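Local coordinates for alpha-amylase inhibitor 0.19 (Triticum aestivum, PDB 1HSS), which inhibits alpha-amylases as a disulfide-rich homodimer of the cereal trypsin/alpha-amylase inhibitor family, and is also an allergen that binds IgE, at residues A[46-50]-A[51-55]; A[57-60]-A[61-65]. One frame throughout, in Å; residues are numbered along the deposited sequence.

Contact 1. Residues A[46-50]-A[51-55]; sequences AHISE and WCRCG
Arg-53 and Ser-49 carry the polar part of this turn. The guanidinium of Arg-53 folds back over the loop that leads into its own helix. NH1 lies 2.7 Å from Ile-48 O in a weak, bent hydrogen bond of 129°. Ala-46 O also sits at the guanidinium edge. The bends at chi2 and chi3, 107° and 93°, turn the arginine chain back so that this edge meets the carbonyls. Glu-50 N lies over one face of the group, 4.2 Å above its plane. The other terminal nitrogen, NH2, is hydrogen-bonded to Pro-102 O.

Both oxygens of Ser-49 accept backbone N-H groups of the residues that follow. The carbonyl O of Ser-49 accepts from Cys-52 N at 2.9 Å, with the donor well above the carbonyl plane. A weak bond from Arg-53 N reaches Ser-49 O at 3.1 Å. The hydroxyl OG of Ser-49 accepts from Trp-51 N at 3.0 Å and lies in the plane of the indole, at its edge. A water stands between Glu-50 O and Cys-54 N, donating to the first and accepting from the second, at the i to i+4 spacing of a direct helical bond.

Packing is lighter. Ile-48 CG2 rests 3.6 Å from Cys-52 CB. Glu-50 OE2 stays 5.0 Å from Arg-53 NH2, so the opposite charges may attract but do not touch.

The turn links helix 35-46 to helix 53-67. Disulfides tie Cys-52 to Cys-6 and Cys-54 to Cys-115. Glu-50 shares backbone hydrogen bonding with Val-104, and Arg-53 and Cys-54 pack on Ile-103, so the turn lies against strand 103-104.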
loop_
_atom_site.group_PDB
_atom_site.type_symbol
_atom_site.label_atom_id
_atom_site.label_comp_id
_atom_site.label_asym_id
_atom_site.label_seq_id
_atom_site.Cartn_x
_atom_site.Cartn_y
_atom_site.Cartn_z
ATOM N N ALA A 46 -7.046 -6.124 -12.971
ATOM C CA ALA A 46 -7.045 -7.577 -13.155
ATOM C C ALA A 46 -6.768 -7.992 -14.602
ATOM O O ALA A 46 -6.108 -9.002 -14.853
ATOM C CB ALA A 46 -8.377 -8.161 -12.695
ATOM N N HIS A 47 -7.202 -7.173 -15.551
ATOM C CA HIS A 47 -7.013 -7.480 -16.968
ATOM C C HIS A 47 -5.609 -7.227 -17.495
ATOM O O HIS A 47 -5.240 -7.720 -18.553
ATOM C CB HIS A 47 -7.999 -6.691 -17.813
ATOM C CG HIS A 47 -9.427 -6.960 -17.467
ATOM N ND1 HIS A 47 -10.469 -6.196 -17.949
ATOM C CD2 HIS A 47 -9.982 -7.882 -16.644
ATOM C CE1 HIS A 47 -11.608 -6.640 -17.446
ATOM N NE2 HIS A 47 -11.339 -7.665 -16.651
ATOM N N ILE A 48 -4.857 -6.394 -16.802
ATOM C CA ILE A 48 -3.482 -6.136 -17.174
ATOM C C ILE A 48 -2.615 -7.225 -16.562
ATOM O O ILE A 48 -2.962 -7.768 -15.510
ATOM C CB ILE A 48 -3.047 -4.727 -16.677
ATOM C CG1 ILE A 48 -3.956 -3.677 -17.341
ATOM C CG2 ILE A 48 -1.567 -4.463 -16.992
ATOM C CD1 ILE A 48 -3.945 -2.322 -16.684
ATOM N N SER A 49 -1.574 -7.640 -17.283
ATOM C CA SER A 49 -0.706 -8.715 -16.817
ATOM C C SER A 49 0.085 -8.322 -15.575
ATOM O O SER A 49 0.374 -7.148 -15.359
ATOM C CB SER A 49 0.238 -9.141 -17.944
ATOM O OG SER A 49 1.565 -8.734 -17.690
ATOM N N GLU A 50 0.512 -9.322 -14.817
ATOM C CA GLU A 50 1.362 -9.136 -13.631
ATOM C C GLU A 50 2.567 -8.245 -13.894
ATOM O O GLU A 50 3.069 -7.567 -12.992
ATOM C CB GLU A 50 1.874 -10.485 -13.149
ATOM C CG GLU A 50 0.975 -11.174 -12.179
ATOM C CD GLU A 50 1.580 -12.460 -11.619
ATOM O OE1 GLU A 50 2.828 -12.611 -11.655
ATOM O OE2 GLU A 50 0.800 -13.310 -11.108
ATOM N N TRP A 51 3.083 -8.342 -15.117
ATOM C CA TRP A 51 4.273 -7.617 -15.528
ATOM C C TRP A 51 4.016 -6.134 -15.787
ATOM O O TRP A 51 4.930 -5.322 -15.706
ATOM C CB TRP A 51 4.858 -8.268 -16.776
ATOM C CG TRP A 51 5.351 -9.660 -16.524
ATOM C CD1 TRP A 51 4.617 -10.811 -16.568
ATOM C CD2 TRP A 51 6.702 -10.056 -16.214
ATOM N NE1 TRP A 51 5.424 -11.893 -16.316
ATOM C CE2 TRP A 51 6.707 -11.458 -16.093
ATOM C CE3 TRP A 51 7.910 -9.358 -16.041
ATOM C CZ2 TRP A 51 7.876 -12.182 -15.799
ATOM C CZ3 TRP A 51 9.071 -10.083 -15.750
ATOM C CH2 TRP A 51 9.042 -11.475 -15.632
ATOM N N CYS A 52 2.779 -5.779 -16.117
ATOM C CA CYS A 52 2.492 -4.429 -16.582
ATOM C C CYS A 52 1.572 -3.656 -15.669
ATOM O O CYS A 52 1.247 -2.507 -15.951
ATOM C CB CYS A 52 1.886 -4.467 -17.978
ATOM S SG CYS A 52 3.039 -5.131 -19.209
ATOM N N ARG A 53 1.142 -4.283 -14.579
ATOM C CA ARG A 53 0.230 -3.641 -13.637
ATOM C C ARG A 53 0.828 -2.386 -12.990
ATOM O O ARG A 53 0.156 -1.375 -12.892
ATOM C CB ARG A 53 -0.191 -4.638 -12.555
ATOM C CG ARG A 53 -1.672 -4.941 -12.509
ATOM C CD ARG A 53 -2.047 -6.336 -13.028
ATOM N NE ARG A 53 -2.113 -7.356 -12.001
ATOM C CZ ARG A 53 -2.633 -8.576 -12.166
ATOM N NH1 ARG A 53 -3.462 -8.874 -13.150
ATOM N NH2 ARG A 53 -2.405 -9.490 -11.251
ATOM N N CYS A 54 2.108 -2.424 -12.624
ATOM C CA CYS A 54 2.802 -1.247 -12.080
ATOM C C CYS A 54 3.042 -0.171 -13.114
ATOM O O CYS A 54 3.122 1.018 -12.783
ATOM C CB CYS A 54 4.147 -1.641 -11.502
ATOM S SG CYS A 54 3.981 -2.641 -10.007
ATOM N N GLY A 55 3.277 -0.618 -14.344
ATOM C CA GLY A 55 3.367 0.278 -15.477
ATOM C C GLY A 55 2.091 1.029 -15.806
ATOM O O GLY A 55 2.142 2.242 -16.043
HETATM O O HOH W 1 3.707 -4.927 -12.768
#

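Contact 2. Residues A[57-60]-A[61-65]; sequences LYSM and LDSMY
Helix 53-67 of this prolamin-clan fold runs through both segments, and the contact is one continuous piece of alpha-helix. Four i to i+4 backbone bonds cross it. Leu-61 N reaches Leu-57 O at 3.0 Å, nearly straight at 172°. Asp-62 N to Tyr-58 O measures 2.9 Å. Ser-63 N binds Ser-59 O, and Met-64 N binds Met-60 O.

Ser-63 adds a side-chain bond to this pattern. Its OG donates to Ser-59 O, 2.7 Å away. With chi1 at -51° the hydroxyl lies beside its own backbone N and turns back along the helix to that carbonyl. OG and N of Ser-63 approach Ser-59 O from opposite faces of the carbonyl plane. A water donates to Ser-63 OG and is also hydrogen-bonded to Ser-59 OG, joining the two hydroxyls one turn apart.

Met-60 and Met-64 lie side by side and point the same way, with Met-60 CG 4.2 Å from Met-64 SD. Both touch Arg-21 of helix 20-27. Leu-61 packs on Val-88 of helix 85-92 and Val-118 of helix 116-119. Asp-62 OD1 is hydrogen-bonded to Tyr-121 OH, and the ring of Tyr-58 meets that of Tyr-121 edge-to-face.

The chemistry divides the helix. Ser-59 and Ser-63 make a small polar patch joined by one water, while Met-60, Met-64, Leu-57 and Leu-61 are buried. Two donors from one residue grip Ser-59 O, and the only hydroxyl proton of Ser-63 is spent on it. Its OG is then left as acceptor for the water.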
loop_
_atom_site.group_PDB
_atom_site.type_symbol
_atom_site.label_atom_id
_atom_site.label_comp_id
_atom_site.label_asym_id
_atom_site.label_seq_id
_atom_site.Cartn_x
_atom_site.Cartn_y
_atom_site.Cartn_z
ATOM N N LEU A 57 -0.209 1.710 -13.563
ATOM C CA LEU A 57 -0.354 2.633 -12.432
ATOM C C LEU A 57 0.563 3.859 -12.541
ATOM O O LEU A 57 0.144 4.972 -12.258
ATOM C CB LEU A 57 -0.094 1.896 -11.105
ATOM C CG LEU A 57 -1.275 1.087 -10.568
ATOM C CD1 LEU A 57 -0.809 0.115 -9.523
ATOM C CD2 LEU A 57 -2.332 2.006 -10.010
ATOM N N TYR A 58 1.815 3.651 -12.942
ATOM C CA TYR A 58 2.759 4.749 -13.182
ATOM C C TYR A 58 2.217 5.737 -14.230
ATOM O O TYR A 58 2.177 6.947 -14.003
ATOM C CB TYR A 58 4.090 4.163 -13.642
ATOM C CG TYR A 58 5.229 5.114 -13.529
ATOM C CD1 TYR A 58 5.476 6.046 -14.526
ATOM C CD2 TYR A 58 6.059 5.094 -12.434
ATOM C CE1 TYR A 58 6.529 6.944 -14.433
ATOM C CE2 TYR A 58 7.111 5.987 -12.319
ATOM C CZ TYR A 58 7.348 6.915 -13.324
ATOM O OH TYR A 58 8.403 7.811 -13.234
ATOM N N SER A 59 1.749 5.188 -15.349
ATOM C CA SER A 59 1.129 5.943 -16.436
ATOM C C SER A 59 -0.066 6.754 -15.958
ATOM O O SER A 59 -0.229 7.907 -16.342
ATOM C CB SER A 59 0.683 4.981 -17.554
ATOM O OG SER A 59 -0.041 5.634 -18.582
ATOM N N MET A 60 -0.945 6.123 -15.184
ATOM C CA MET A 60 -2.106 6.803 -14.590
ATOM C C MET A 60 -1.726 8.008 -13.713
ATOM O O MET A 60 -2.239 9.101 -13.915
ATOM C CB MET A 60 -2.919 5.813 -13.754
ATOM C CG MET A 60 -4.163 6.409 -13.106
ATOM S SD MET A 60 -4.778 5.457 -11.699
ATOM C CE MET A 60 -3.561 5.797 -10.578
ATOM N N LEU A 61 -0.813 7.791 -12.758
ATOM C CA LEU A 61 -0.326 8.820 -11.838
ATOM C C LEU A 61 0.342 9.976 -12.571
ATOM O O LEU A 61 0.168 11.131 -12.203
ATOM C CB LEU A 61 0.678 8.206 -10.867
ATOM C CG LEU A 61 1.202 9.175 -9.821
ATOM C CD1 LEU A 61 0.028 9.659 -8.994
ATOM C CD2 LEU A 61 2.248 8.492 -8.969
ATOM N N ASP A 62 1.184 9.639 -13.540
ATOM C CA ASP A 62 1.843 10.622 -14.377
ATOM C C ASP A 62 0.828 11.487 -15.154
ATOM O O ASP A 62 0.865 12.710 -15.086
ATOM C CB ASP A 62 2.807 9.897 -15.332
ATOM C CG ASP A 62 3.658 10.856 -16.159
ATOM O OD1 ASP A 62 4.613 11.454 -15.610
ATOM O OD2 ASP A 62 3.372 11.005 -17.367
ATOM N N SER A 63 -0.146 10.852 -15.795
ATOM C CA SER A 63 -1.241 11.589 -16.435
ATOM C C SER A 63 -2.000 12.522 -15.485
ATOM O O SER A 63 -2.353 13.636 -15.858
ATOM C CB SER A 63 -2.247 10.628 -17.073
ATOM O OG SER A 63 -1.590 9.698 -17.902
ATOM N N MET A 64 -2.327 12.041 -14.290
ATOM C CA MET A 64 -3.035 12.855 -13.316
ATOM C C MET A 64 -2.258 14.101 -12.916
ATOM O O MET A 64 -2.805 15.196 -12.878
ATOM C CB MET A 64 -3.374 12.007 -12.092
ATOM C CG MET A 64 -4.375 10.942 -12.448
ATOM S SD MET A 64 -4.981 9.958 -11.098
ATOM C CE MET A 64 -6.073 11.064 -10.338
ATOM N N TYR A 65 -0.956 13.944 -12.734
ATOM C CA TYR A 65 -0.085 15.061 -12.394
ATOM C C TYR A 65 0.187 16.000 -13.545
ATOM O O TYR A 65 0.374 17.196 -13.344
ATOM C CB TYR A 65 1.232 14.540 -11.862
ATOM C CG TYR A 65 1.196 14.374 -10.386
ATOM C CD1 TYR A 65 0.747 15.403 -9.579
ATOM C CD2 TYR A 65 1.611 13.199 -9.790
ATOM C CE1 TYR A 65 0.728 15.277 -8.207
ATOM C CE2 TYR A 65 1.587 13.055 -8.416
ATOM C CZ TYR A 65 1.157 14.105 -7.629
ATOM O OH TYR A 65 1.246 14.028 -6.262
HETATM O O HOH W 2 -2.434 7.307 -18.886
#

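In the fold
Both contacts use helix 53-67, contact 1 at its start and contact 2 farther along, with centres about 14 Å apart. Each is local and partly buried. Contact 1 mixes exposed and buried residues, whereas none of the touching residues of contact 2 is fully exposed and half are buried. At the helix start, the carbonyls of an irregular turn are met by an arginine and by backbone N-H groups, one of them in a weak bond, and two disulfides fix the chain. In 57-60 with 61-65 the backbone bonds are regular and nearly straight, and apolar side chains face helices 20-27, 85-92 and 116-119. Water stands in for a main-chain bond only at the irregular start.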